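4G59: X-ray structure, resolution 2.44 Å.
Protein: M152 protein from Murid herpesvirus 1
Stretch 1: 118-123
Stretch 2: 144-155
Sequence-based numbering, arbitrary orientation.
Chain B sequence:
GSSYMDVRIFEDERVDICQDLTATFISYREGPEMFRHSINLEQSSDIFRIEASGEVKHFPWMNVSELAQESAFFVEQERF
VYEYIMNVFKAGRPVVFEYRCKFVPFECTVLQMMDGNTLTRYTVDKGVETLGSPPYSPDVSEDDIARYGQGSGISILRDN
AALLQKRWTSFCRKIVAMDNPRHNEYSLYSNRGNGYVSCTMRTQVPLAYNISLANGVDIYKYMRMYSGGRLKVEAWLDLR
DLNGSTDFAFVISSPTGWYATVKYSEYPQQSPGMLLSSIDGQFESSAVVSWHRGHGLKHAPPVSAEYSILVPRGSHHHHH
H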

# COMPACT_ATOMS: atom_id res chain seq x y z
N THR B 118 -7.32 -12.18 6.63
CA THR B 118 -8.37 -11.86 7.60
C THR B 118 -8.61 -13.03 8.56
O THR B 118 -8.96 -14.13 8.13
CB THR B 118 -9.70 -11.50 6.91
OG1 THR B 118 -9.48 -10.40 6.01
CG2 THR B 118 -10.74 -11.09 7.93
N LEU B 119 -8.43 -12.80 9.86
CA LEU B 119 -8.60 -13.84 10.88
C LEU B 119 -9.99 -13.87 11.51
O LEU B 119 -10.54 -14.95 11.74
CB LEU B 119 -7.59 -13.67 12.00
CG LEU B 119 -6.17 -13.28 11.60
CD1 LEU B 119 -5.35 -12.94 12.84
CD2 LEU B 119 -5.53 -14.40 10.81
N THR B 120 -10.54 -12.70 11.82
CA THR B 120 -11.81 -12.63 12.54
C THR B 120 -12.74 -11.52 12.03
O THR B 120 -12.28 -10.43 11.66
CB THR B 120 -11.59 -12.39 14.04
OG1 THR B 120 -10.84 -11.19 14.24
CG2 THR B 120 -10.85 -13.54 14.68
N ARG B 121 -14.05 -11.80 12.01
CA ARG B 121 -15.06 -10.77 11.76
C ARG B 121 -16.01 -10.69 12.95
O ARG B 121 -16.66 -11.69 13.30
CB ARG B 121 -15.85 -11.07 10.48
CG ARG B 121 -16.60 -9.86 9.96
CD ARG B 121 -17.81 -10.18 9.09
NE ARG B 121 -17.49 -10.96 7.90
CZ ARG B 121 -17.75 -12.26 7.78
NH1 ARG B 121 -18.34 -12.91 8.78
NH2 ARG B 121 -17.43 -12.91 6.67
N TYR B 122 -16.09 -9.52 13.57
CA TYR B 122 -16.97 -9.32 14.73
C TYR B 122 -18.13 -8.41 14.35
O TYR B 122 -17.94 -7.25 13.95
CB TYR B 122 -16.18 -8.74 15.91
CG TYR B 122 -17.02 -8.29 17.08
CD1 TYR B 122 -17.92 -9.16 17.70
CD2 TYR B 122 -16.90 -7.01 17.60
CE1 TYR B 122 -18.68 -8.75 18.78
CE2 TYR B 122 -17.67 -6.59 18.69
CZ TYR B 122 -18.56 -7.47 19.26
OH TYR B 122 -19.31 -7.07 20.34
N THR B 123 -19.33 -8.99 14.43
CA THR B 123 -20.59 -8.28 14.29
C THR B 123 -21.27 -8.44 15.64
O THR B 123 -21.13 -9.48 16.28
CB THR B 123 -21.46 -8.91 13.17
OG1 THR B 123 -20.94 -10.20 12.82
CG2 THR B 123 -21.44 -8.03 11.95
N ASP B 144 -8.21 -16.99 22.05
CA ASP B 144 -7.62 -15.70 22.37
C ASP B 144 -7.71 -14.71 21.20
O ASP B 144 -8.01 -13.52 21.39
CB ASP B 144 -6.16 -15.90 22.79
CG ASP B 144 -6.00 -15.98 24.28
OD1 ASP B 144 -6.92 -15.52 24.99
OD2 ASP B 144 -4.93 -16.47 24.74
N ILE B 145 -7.46 -15.20 19.99
CA ILE B 145 -7.55 -14.38 18.78
C ILE B 145 -8.98 -13.90 18.52
O ILE B 145 -9.21 -12.73 18.19
CB ILE B 145 -7.04 -15.15 17.57
CG1 ILE B 145 -5.54 -15.41 17.71
CG2 ILE B 145 -7.37 -14.42 16.27
CD1 ILE B 145 -5.01 -16.48 16.79
N ALA B 146 -9.93 -14.80 18.68
CA ALA B 146 -11.33 -14.48 18.50
C ALA B 146 -11.78 -13.43 19.51
O ALA B 146 -12.53 -12.51 19.18
CB ALA B 146 -12.17 -15.74 18.62
N ARG B 147 -11.32 -13.56 20.75
CA ARG B 147 -11.82 -12.69 21.81
C ARG B 147 -11.28 -11.27 21.60
O ARG B 147 -11.96 -10.27 21.88
CB ARG B 147 -11.52 -13.28 23.21
CG ARG B 147 -10.28 -12.75 23.96
CD ARG B 147 -10.04 -13.47 25.33
NE ARG B 147 -9.70 -14.90 25.21
CZ ARG B 147 -10.54 -15.90 25.50
NH1 ARG B 147 -11.77 -15.65 25.95
NH2 ARG B 147 -10.15 -17.16 25.35
N TYR B 148 -10.06 -11.19 21.06
CA TYR B 148 -9.50 -9.88 20.74
C TYR B 148 -10.06 -9.32 19.43
O TYR B 148 -9.99 -8.11 19.19
CB TYR B 148 -7.97 -9.94 20.75
CG TYR B 148 -7.42 -9.81 22.15
CD1 TYR B 148 -7.20 -8.56 22.71
CD2 TYR B 148 -7.15 -10.93 22.92
CE1 TYR B 148 -6.71 -8.44 24.00
CE2 TYR B 148 -6.66 -10.82 24.20
CZ TYR B 148 -6.44 -9.57 24.74
OH TYR B 148 -5.95 -9.45 26.03
N GLY B 149 -10.64 -10.21 18.62
CA GLY B 149 -11.39 -9.81 17.44
C GLY B 149 -12.58 -8.91 17.75
O GLY B 149 -13.14 -8.26 16.87
N GLN B 150 -12.98 -8.86 19.01
CA GLN B 150 -14.06 -7.96 19.38
C GLN B 150 -13.63 -6.51 19.29
O GLN B 150 -14.45 -5.61 19.17
CB GLN B 150 -14.56 -8.27 20.78
CG GLN B 150 -15.44 -9.49 20.84
CD GLN B 150 -15.99 -9.69 22.22
OE1 GLN B 150 -15.83 -8.83 23.09
NE2 GLN B 150 -16.63 -10.82 22.44
N GLY B 151 -12.32 -6.29 19.35
CA GLY B 151 -11.79 -4.96 19.27
C GLY B 151 -12.06 -4.26 20.57
O GLY B 151 -12.58 -4.89 21.50
N SER B 152 -11.72 -2.99 20.65
CA SER B 152 -11.95 -2.21 21.86
C SER B 152 -12.44 -0.83 21.44
O SER B 152 -12.38 -0.51 20.26
CB SER B 152 -10.66 -2.11 22.67
OG SER B 152 -10.81 -1.39 23.88
N GLY B 153 -12.93 -0.03 22.38
CA GLY B 153 -13.14 1.40 22.14
C GLY B 153 -14.39 1.86 21.40
O GLY B 153 -14.59 3.07 21.20
N ILE B 154 -15.24 0.92 21.01
CA ILE B 154 -16.43 1.24 20.23
C ILE B 154 -17.39 2.21 20.93
O ILE B 154 -18.07 3.00 20.27
CB ILE B 154 -17.16 -0.03 19.78
CG1 ILE B 154 -16.28 -0.83 18.83
CG2 ILE B 154 -18.46 0.30 19.07
CD1 ILE B 154 -16.79 -2.21 18.56
N SER B 155 -17.42 2.17 22.26
CA SER B 155 -18.25 3.11 23.02
C SER B 155 -17.89 4.57 22.72
O SER B 155 -18.76 5.45 22.77
CB SER B 155 -18.10 2.88 24.52
OG SER B 155 -17.28 3.88 25.10
O HOH W 1 -12.62 -8.95 14.20

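The strand 118-123 packs against the helix that includes 144-148 and the residues beyond it. The two axes come within 8.2 Å and their N-to-C directions differ by 46°; L119 and T120 meet I145 and A146, while Y122 meets G149, Q150 and I154. No direct hydrogen bond joins the stretches; 333 Å² of surface is buried between them, summed over both sides, and a water also links them.

T118 is too far away to take part, and the contact begins with L119. Its CA-to-CB bond points toward the other stretch, and L119 CD1 lies 4.2 Å from I145 CG2, an ordinary apolar touch between two buried side chains. I145 is a shared partner: I145 CG2 also sits 3.9 Å from T120 CG2, so one isoleucine methyl serves two successive strand residues. L119 and T120 both point toward the other stretch, and L119 has the non-extended phi/psi of -94/-42, a departure from the usual alternation of a strand.

T120 is one of two places where the backbones draw close, with T120 CA 5.7 Å from G149 CA. In the p rotamer it sets its methyl against the helix, with T120 CG2 4.0 Å from A146 CA, while T120 OG1 lies 3.5 Å from G149 CA. The glycine is what permits this fit. A CB built ideally on G149 would point toward the strand and come within 2.7 Å of T120 OG1, a clash. Its phi/psi of -60/-16 would suit any residue, so the local rule here is about space rather than backbone conformation. Water 1 adds a polar link: its O is placed to donate to T120 OG1 at 2.9 Å and to G149 O at 2.8 Å, though more acceptors than protons are in reach.

R121 points away from the other stretch and buries nothing against it, restoring the alternation that L119 and T120 interrupt.

Y122 then turns back and makes the most extensive contact, 91 Å² of it covered. Y122 CA is 5.7 Å from Q150 CA, and the t rotamer carries the ring along the turn. Y122 CB lies 3.2 Å from G149 O, and Y122 CD2 is 3.2 Å from Q150 O, so the tyrosine packs closely against backbone carbonyls as well as side chains. Over one face of the ring, Q150 CG stands 3.9 Å from the centroid of the Y122 ring and only 9° off the normal, a well-centred CH-pi contact made by the aliphatic part of a polar, exposed side chain. At the ring edge, I154 CD1 reaches Y122 CE2 at 4.5 Å, a looser apolar touch.

Q150 lies within the type I turn from Y148 to G151, in which G151 N donates to Y148 O at 3.0 Å. G151 then leaves helical geometry with a positive phi of 74°, a conformation that by itself favours glycine. T123 is again out of reach, and the contact ends with the tyrosine.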